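Local coordinates for uncharacterized protein Atu2452 (Agrobacterium tumefaciens, PDB 2R8B), which is of unknown function but probably acts as a serine hydrolase, having the alpha/beta-hydrolase fold of the dienelactone hydrolase family, at residues L171-P177 against L206-L210; F166-V170 against F243-Y247. Numbering follows the deposited sequence.

In the fold
Both contacts draw on strand 168-172, a central strand of the mixed seven-stranded sheet, between strands 143-148 and 190-196. Interaction 2 packs residues 166-170, which lead into and along this strand, against residues 243-247, on helix 234-244 near the chain's C-terminus; interaction 1 takes over at 171, and after Met-172 the chain leaves the strand in a loop that meets helix 204-217. The contact centres lie about 18 Å apart, and both segments of interaction 1 come between the two segments of interaction 2. The strand and the loop after it thus meet two later helices; the loop lies near the probable Ser-149, Asp-199, His-230 triad.

Interaction 1. Residues L171-P177 against L206-L210; sequences LMHPLIP and LTKAL
Apolar packing dominates this loop-helix contact, which buries 341 Å². After strand residues Leu-171 and Met-172, His-173 adopts a left-handed conformation (phi/psi 57°/63°) that turns the chain out of the strand, and an extended run follows to Ile-176. Ile-176 CA lies 6.5 Å from Leu-206 CA, and Leu-175 CA 6.6 Å from Thr-207 CA. Leu-210 (chi1 t, chi2 p) makes the most contacts, its CD2 meeting Pro-174 CB at 3.6 Å, Ile-176 CG1 at 3.8 Å and Leu-171 CD1 at 4.3 Å: a buried patch filled by aliphatic methyls and the compact proline ring. One turn earlier, Leu-206 (m, t) puts CD1 3.8 Å from Leu-175 CD2.

Waters take up the polar edge. Water 1 donates to Pro-174 O (2.9 Å) and bonds Thr-207 OG1 (2.8 Å); water 2 donates to Ile-176 O (2.5 Å) and Leu-206 O (2.6 Å).

Alpha/beta hydrolases place their active site at such strand-end loops; His-173 hydrogen-bonds Asp-199 of the probable triad. Helix 150-161 covers Leu-171 and Ile-176, while Thr-207 touches strands 190-196 and 220-226.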
loop_
_atom_site.group_PDB
_atom_site.type_symbol
_atom_site.label_atom_id
_atom_site.label_comp_id
_atom_site.label_asym_id
_atom_site.label_seq_id
_atom_site.Cartn_x
_atom_site.Cartn_y
_atom_site.Cartn_z
ATOM N N LEU A 171 1.085 -1.854 5.535
ATOM C CA LEU A 171 0.700 -3.016 4.757
ATOM C C LEU A 171 -0.274 -3.883 5.531
ATOM O O LEU A 171 0.074 -4.467 6.548
ATOM C CB LEU A 171 1.935 -3.797 4.372
ATOM C CG LEU A 171 3.029 -2.959 3.693
ATOM C CD1 LEU A 171 4.255 -3.808 3.478
ATOM C CD2 LEU A 171 2.581 -2.353 2.370
HETATM N N MSE A 172 -1.512 -3.952 5.079
HETATM C CA MSE A 172 -2.475 -4.754 5.806
HETATM C C MSE A 172 -2.636 -6.120 5.175
HETATM O O MSE A 172 -3.180 -6.257 4.090
HETATM C CB MSE A 172 -3.775 -3.969 5.931
HETATM C CG MSE A 172 -3.482 -2.647 6.586
HETATM SE SE MSE A 172 -5.062 -1.680 7.028
HETATM C CE MSE A 172 -5.317 -2.218 8.920
ATOM N N HIS A 173 -2.111 -7.138 5.849
ATOM C CA HIS A 173 -2.200 -8.469 5.354
ATOM C C HIS A 173 -1.585 -8.519 3.956
ATOM O O HIS A 173 -2.284 -8.789 3.003
ATOM C CB HIS A 173 -3.659 -8.928 5.334
ATOM C CG HIS A 173 -4.288 -8.974 6.692
ATOM N ND1 HIS A 173 -4.486 -10.148 7.391
ATOM C CD2 HIS A 173 -4.754 -7.988 7.492
ATOM C CE1 HIS A 173 -5.039 -9.885 8.559
ATOM N NE2 HIS A 173 -5.213 -8.579 8.644
ATOM N N PRO A 174 -0.277 -8.235 3.831
ATOM C CA PRO A 174 0.423 -8.465 2.576
ATOM C C PRO A 174 0.684 -9.939 2.339
ATOM O O PRO A 174 0.611 -10.749 3.284
ATOM C CB PRO A 174 1.772 -7.803 2.818
ATOM C CG PRO A 174 1.978 -8.000 4.274
ATOM C CD PRO A 174 0.638 -7.684 4.844
ATOM N N LEU A 175 1.021 -10.272 1.093
ATOM C CA LEU A 175 1.413 -11.626 0.671
ATOM C C LEU A 175 2.480 -11.369 -0.375
ATOM O O LEU A 175 2.160 -10.897 -1.453
ATOM C CB LEU A 175 0.240 -12.303 -0.031
ATOM C CG LEU A 175 0.217 -13.803 -0.313
ATOM C CD1 LEU A 175 -0.501 -14.094 -1.648
ATOM C CD2 LEU A 175 1.561 -14.455 -0.272
ATOM N N ILE A 176 3.745 -11.601 -0.067
ATOM C CA ILE A 176 4.764 -11.510 -1.122
ATOM C C ILE A 176 5.461 -12.847 -1.171
ATOM O O ILE A 176 6.052 -13.253 -0.169
ATOM C CB ILE A 176 5.768 -10.373 -0.855
ATOM C CG1 ILE A 176 5.069 -9.010 -0.925
ATOM C CG2 ILE A 176 6.879 -10.400 -1.825
ATOM C CD1 ILE A 176 4.976 -8.423 -2.289
ATOM N N PRO A 177 5.356 -13.547 -2.323
ATOM C CA PRO A 177 5.809 -14.960 -2.586
ATOM C C PRO A 177 7.259 -15.146 -2.993
ATOM O O PRO A 177 7.819 -16.267 -2.898
ATOM C CB PRO A 177 4.928 -15.404 -3.762
ATOM C CG PRO A 177 4.592 -14.075 -4.500
ATOM C CD PRO A 177 4.678 -12.938 -3.490
ATOM N N LEU A 206 5.711 -16.032 5.283
ATOM C CA LEU A 206 5.967 -15.095 4.187
ATOM C C LEU A 206 5.864 -13.684 4.677
ATOM O O LEU A 206 6.615 -12.839 4.201
ATOM C CB LEU A 206 5.086 -15.326 2.964
ATOM C CG LEU A 206 5.467 -16.541 2.096
ATOM C CD1 LEU A 206 4.414 -16.677 0.985
ATOM C CD2 LEU A 206 6.894 -16.503 1.519
ATOM N N THR A 207 4.939 -13.418 5.614
ATOM C CA THR A 207 4.878 -12.106 6.274
ATOM C C THR A 207 6.171 -11.830 7.038
ATOM O O THR A 207 6.724 -10.744 6.952
ATOM C CB THR A 207 3.795 -12.070 7.317
ATOM O OG1 THR A 207 2.519 -12.336 6.726
ATOM C CG2 THR A 207 3.764 -10.744 7.985
ATOM N N LYS A 208 6.625 -12.837 7.781
ATOM C CA LYS A 208 7.767 -12.740 8.673
ATOM C C LYS A 208 8.931 -12.386 7.750
ATOM O O LYS A 208 9.794 -11.585 8.086
ATOM C CB LYS A 208 7.963 -14.112 9.328
ATOM C CG LYS A 208 8.424 -14.209 10.790
ATOM C CD LYS A 208 7.306 -14.264 11.884
ATOM C CE LYS A 208 7.008 -15.683 12.494
ATOM N NZ LYS A 208 8.176 -16.652 12.846
ATOM N N ALA A 209 8.915 -12.951 6.550
ATOM C CA ALA A 209 10.031 -12.786 5.600
ATOM C C ALA A 209 9.978 -11.473 4.843
ATOM O O ALA A 209 10.984 -10.830 4.642
ATOM C CB ALA A 209 10.091 -13.936 4.637
ATOM N N LEU A 210 8.809 -11.075 4.402
ATOM C CA LEU A 210 8.669 -9.734 3.844
ATOM C C LEU A 210 9.197 -8.670 4.848
ATOM O O LEU A 210 9.958 -7.763 4.491
ATOM C CB LEU A 210 7.210 -9.490 3.529
ATOM C CG LEU A 210 6.937 -8.150 2.852
ATOM C CD1 LEU A 210 7.787 -7.968 1.557
ATOM C CD2 LEU A 210 5.385 -7.897 2.649
HETATM O O HOH W 1 2.201 -13.119 4.009
HETATM O O HOH W 2 7.549 -12.725 1.777
#

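Interaction 2. Residues F166-V170 against F243-Y247; sequences FDAAV and FLAAY
Residues 168-170 are regular beta strand, with phi/psi from -139°/147° at Ala-168 to -114°/126° at Val-170, so CA-to-CB bonds alternate: those of Ala-168 and Val-170 point toward the other segment, that of Ala-169 away. Across from them, Phe-243 and Leu-244 lie on helix 234-244; further on, Tyr-247 N hydrogen-bonds Leu-244 O at 3.0 Å. The backbones stand well apart, with CA atoms 8.1 Å apart for Ala-168 and Leu-244 and 8.6 Å for Val-170 and Phe-243, a spacing filled by side chains.

Phe-243 (chi1 t) and Tyr-247 (chi1 m), four residues apart, both reach toward the strand. Ala-168 CB lies 4.1 Å from Phe-243 CE2 and 3.5 Å from Tyr-247 CZ; a methyl group is small enough to let two aromatic rings approach the strand. Val-170 CG1 is 4.2 Å from both Phe-243 CD2 and Leu-244 CD2, Leu-244 (m, t) bringing its end nearer although its CA-to-CB bond points sideways. Tyr-247 OH reaches out to 3.6 Å from Asp-167 O, so the polar end of the ring sits beside the backbone of Asp-167. Asp-167 itself pairs its carboxylate with Lys-186 in a salt bridge.

The whole is helix-on-sheet packing, as in other alpha/beta hydrolases. Phe-243 also packs on Leu-192 and makes a cation-pi contact with Arg-190, both of strand 190-196; Leu-244 and Tyr-247 touch Ile-144 of strand 143-148, while Ala-169 turns to helix 150-161 on the other face of the sheet.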
loop_
_atom_site.group_PDB
_atom_site.type_symbol
_atom_site.label_atom_id
_atom_site.label_comp_id
_atom_site.label_asym_id
_atom_site.label_seq_id
_atom_site.Cartn_x
_atom_site.Cartn_y
_atom_site.Cartn_z
ATOM N N PHE A 166 8.505 6.222 -0.950
ATOM C CA PHE A 166 7.689 6.337 0.250
ATOM C C PHE A 166 8.398 6.686 1.532
ATOM O O PHE A 166 9.485 6.177 1.818
ATOM C CB PHE A 166 6.920 5.044 0.481
ATOM C CG PHE A 166 5.658 4.961 -0.317
ATOM C CD1 PHE A 166 5.692 4.554 -1.662
ATOM C CD2 PHE A 166 4.431 5.316 0.254
ATOM C CE1 PHE A 166 4.505 4.488 -2.429
ATOM C CE2 PHE A 166 3.261 5.274 -0.509
ATOM C CZ PHE A 166 3.298 4.861 -1.853
ATOM N N ASP A 167 7.711 7.492 2.333
ATOM C CA ASP A 167 8.150 7.827 3.651
ATOM C C ASP A 167 7.539 6.918 4.668
ATOM O O ASP A 167 8.198 6.539 5.623
ATOM C CB ASP A 167 7.745 9.263 3.982
ATOM C CG ASP A 167 8.642 10.269 3.312
ATOM O OD1 ASP A 167 9.566 10.751 4.030
ATOM O OD2 ASP A 167 8.452 10.524 2.076
ATOM N N ALA A 168 6.260 6.623 4.499
ATOM C CA ALA A 168 5.588 5.698 5.402
ATOM C C ALA A 168 4.667 4.770 4.645
ATOM O O ALA A 168 4.077 5.158 3.637
ATOM C CB ALA A 168 4.809 6.440 6.407
ATOM N N ALA A 169 4.526 3.544 5.117
ATOM C CA ALA A 169 3.599 2.653 4.448
ATOM C C ALA A 169 2.914 1.735 5.433
ATOM O O ALA A 169 3.558 1.220 6.355
ATOM C CB ALA A 169 4.320 1.851 3.378
ATOM N N VAL A 170 1.611 1.530 5.291
ATOM C CA VAL A 170 1.072 0.474 6.111
ATOM C C VAL A 170 0.584 -0.657 5.249
ATOM O O VAL A 170 -0.156 -0.451 4.283
ATOM C CB VAL A 170 0.115 0.950 7.232
ATOM C CG1 VAL A 170 -0.105 2.443 7.194
ATOM C CG2 VAL A 170 -1.163 0.162 7.252
ATOM N N PHE A 243 0.330 4.631 14.508
ATOM C CA PHE A 243 1.465 4.690 13.583
ATOM C C PHE A 243 1.506 5.998 12.784
ATOM O O PHE A 243 2.515 6.694 12.787
ATOM C CB PHE A 243 1.481 3.447 12.674
ATOM C CG PHE A 243 2.550 3.464 11.602
ATOM C CD1 PHE A 243 3.836 3.018 11.875
ATOM C CD2 PHE A 243 2.244 3.907 10.301
ATOM C CE1 PHE A 243 4.821 3.018 10.867
ATOM C CE2 PHE A 243 3.215 3.914 9.258
ATOM C CZ PHE A 243 4.511 3.491 9.540
ATOM N N LEU A 244 0.400 6.361 12.146
ATOM C CA LEU A 244 0.337 7.576 11.337
ATOM C C LEU A 244 0.193 8.858 12.111
ATOM O O LEU A 244 0.185 9.945 11.507
ATOM C CB LEU A 244 -0.826 7.500 10.368
ATOM C CG LEU A 244 -0.805 6.360 9.354
ATOM C CD1 LEU A 244 -2.168 6.290 8.756
ATOM C CD2 LEU A 244 0.268 6.486 8.267
ATOM N N ALA A 245 0.058 8.766 13.433
ATOM C CA ALA A 245 -0.097 9.984 14.265
ATOM C C ALA A 245 1.163 10.832 14.189
ATOM O O ALA A 245 1.099 12.021 14.358
ATOM C CB ALA A 245 -0.454 9.653 15.721
ATOM N N ALA A 246 2.300 10.225 13.886
ATOM C CA ALA A 246 3.556 10.956 13.716
ATOM C C ALA A 246 3.517 11.892 12.526
ATOM O O ALA A 246 4.354 12.769 12.426
ATOM C CB ALA A 246 4.747 9.976 13.563
ATOM N N TYR A 247 2.560 11.699 11.622
ATOM C CA TYR A 247 2.555 12.417 10.342
ATOM C C TYR A 247 1.543 13.574 10.316
ATOM O O TYR A 247 1.555 14.406 9.384
ATOM C CB TYR A 247 2.392 11.435 9.159
ATOM C CG TYR A 247 3.605 10.520 9.007
ATOM C CD1 TYR A 247 4.734 10.943 8.299
ATOM C CD2 TYR A 247 3.652 9.242 9.608
ATOM C CE1 TYR A 247 5.877 10.116 8.176
ATOM C CE2 TYR A 247 4.793 8.404 9.482
ATOM C CZ TYR A 247 5.905 8.849 8.771
ATOM O OH TYR A 247 7.056 8.073 8.642
#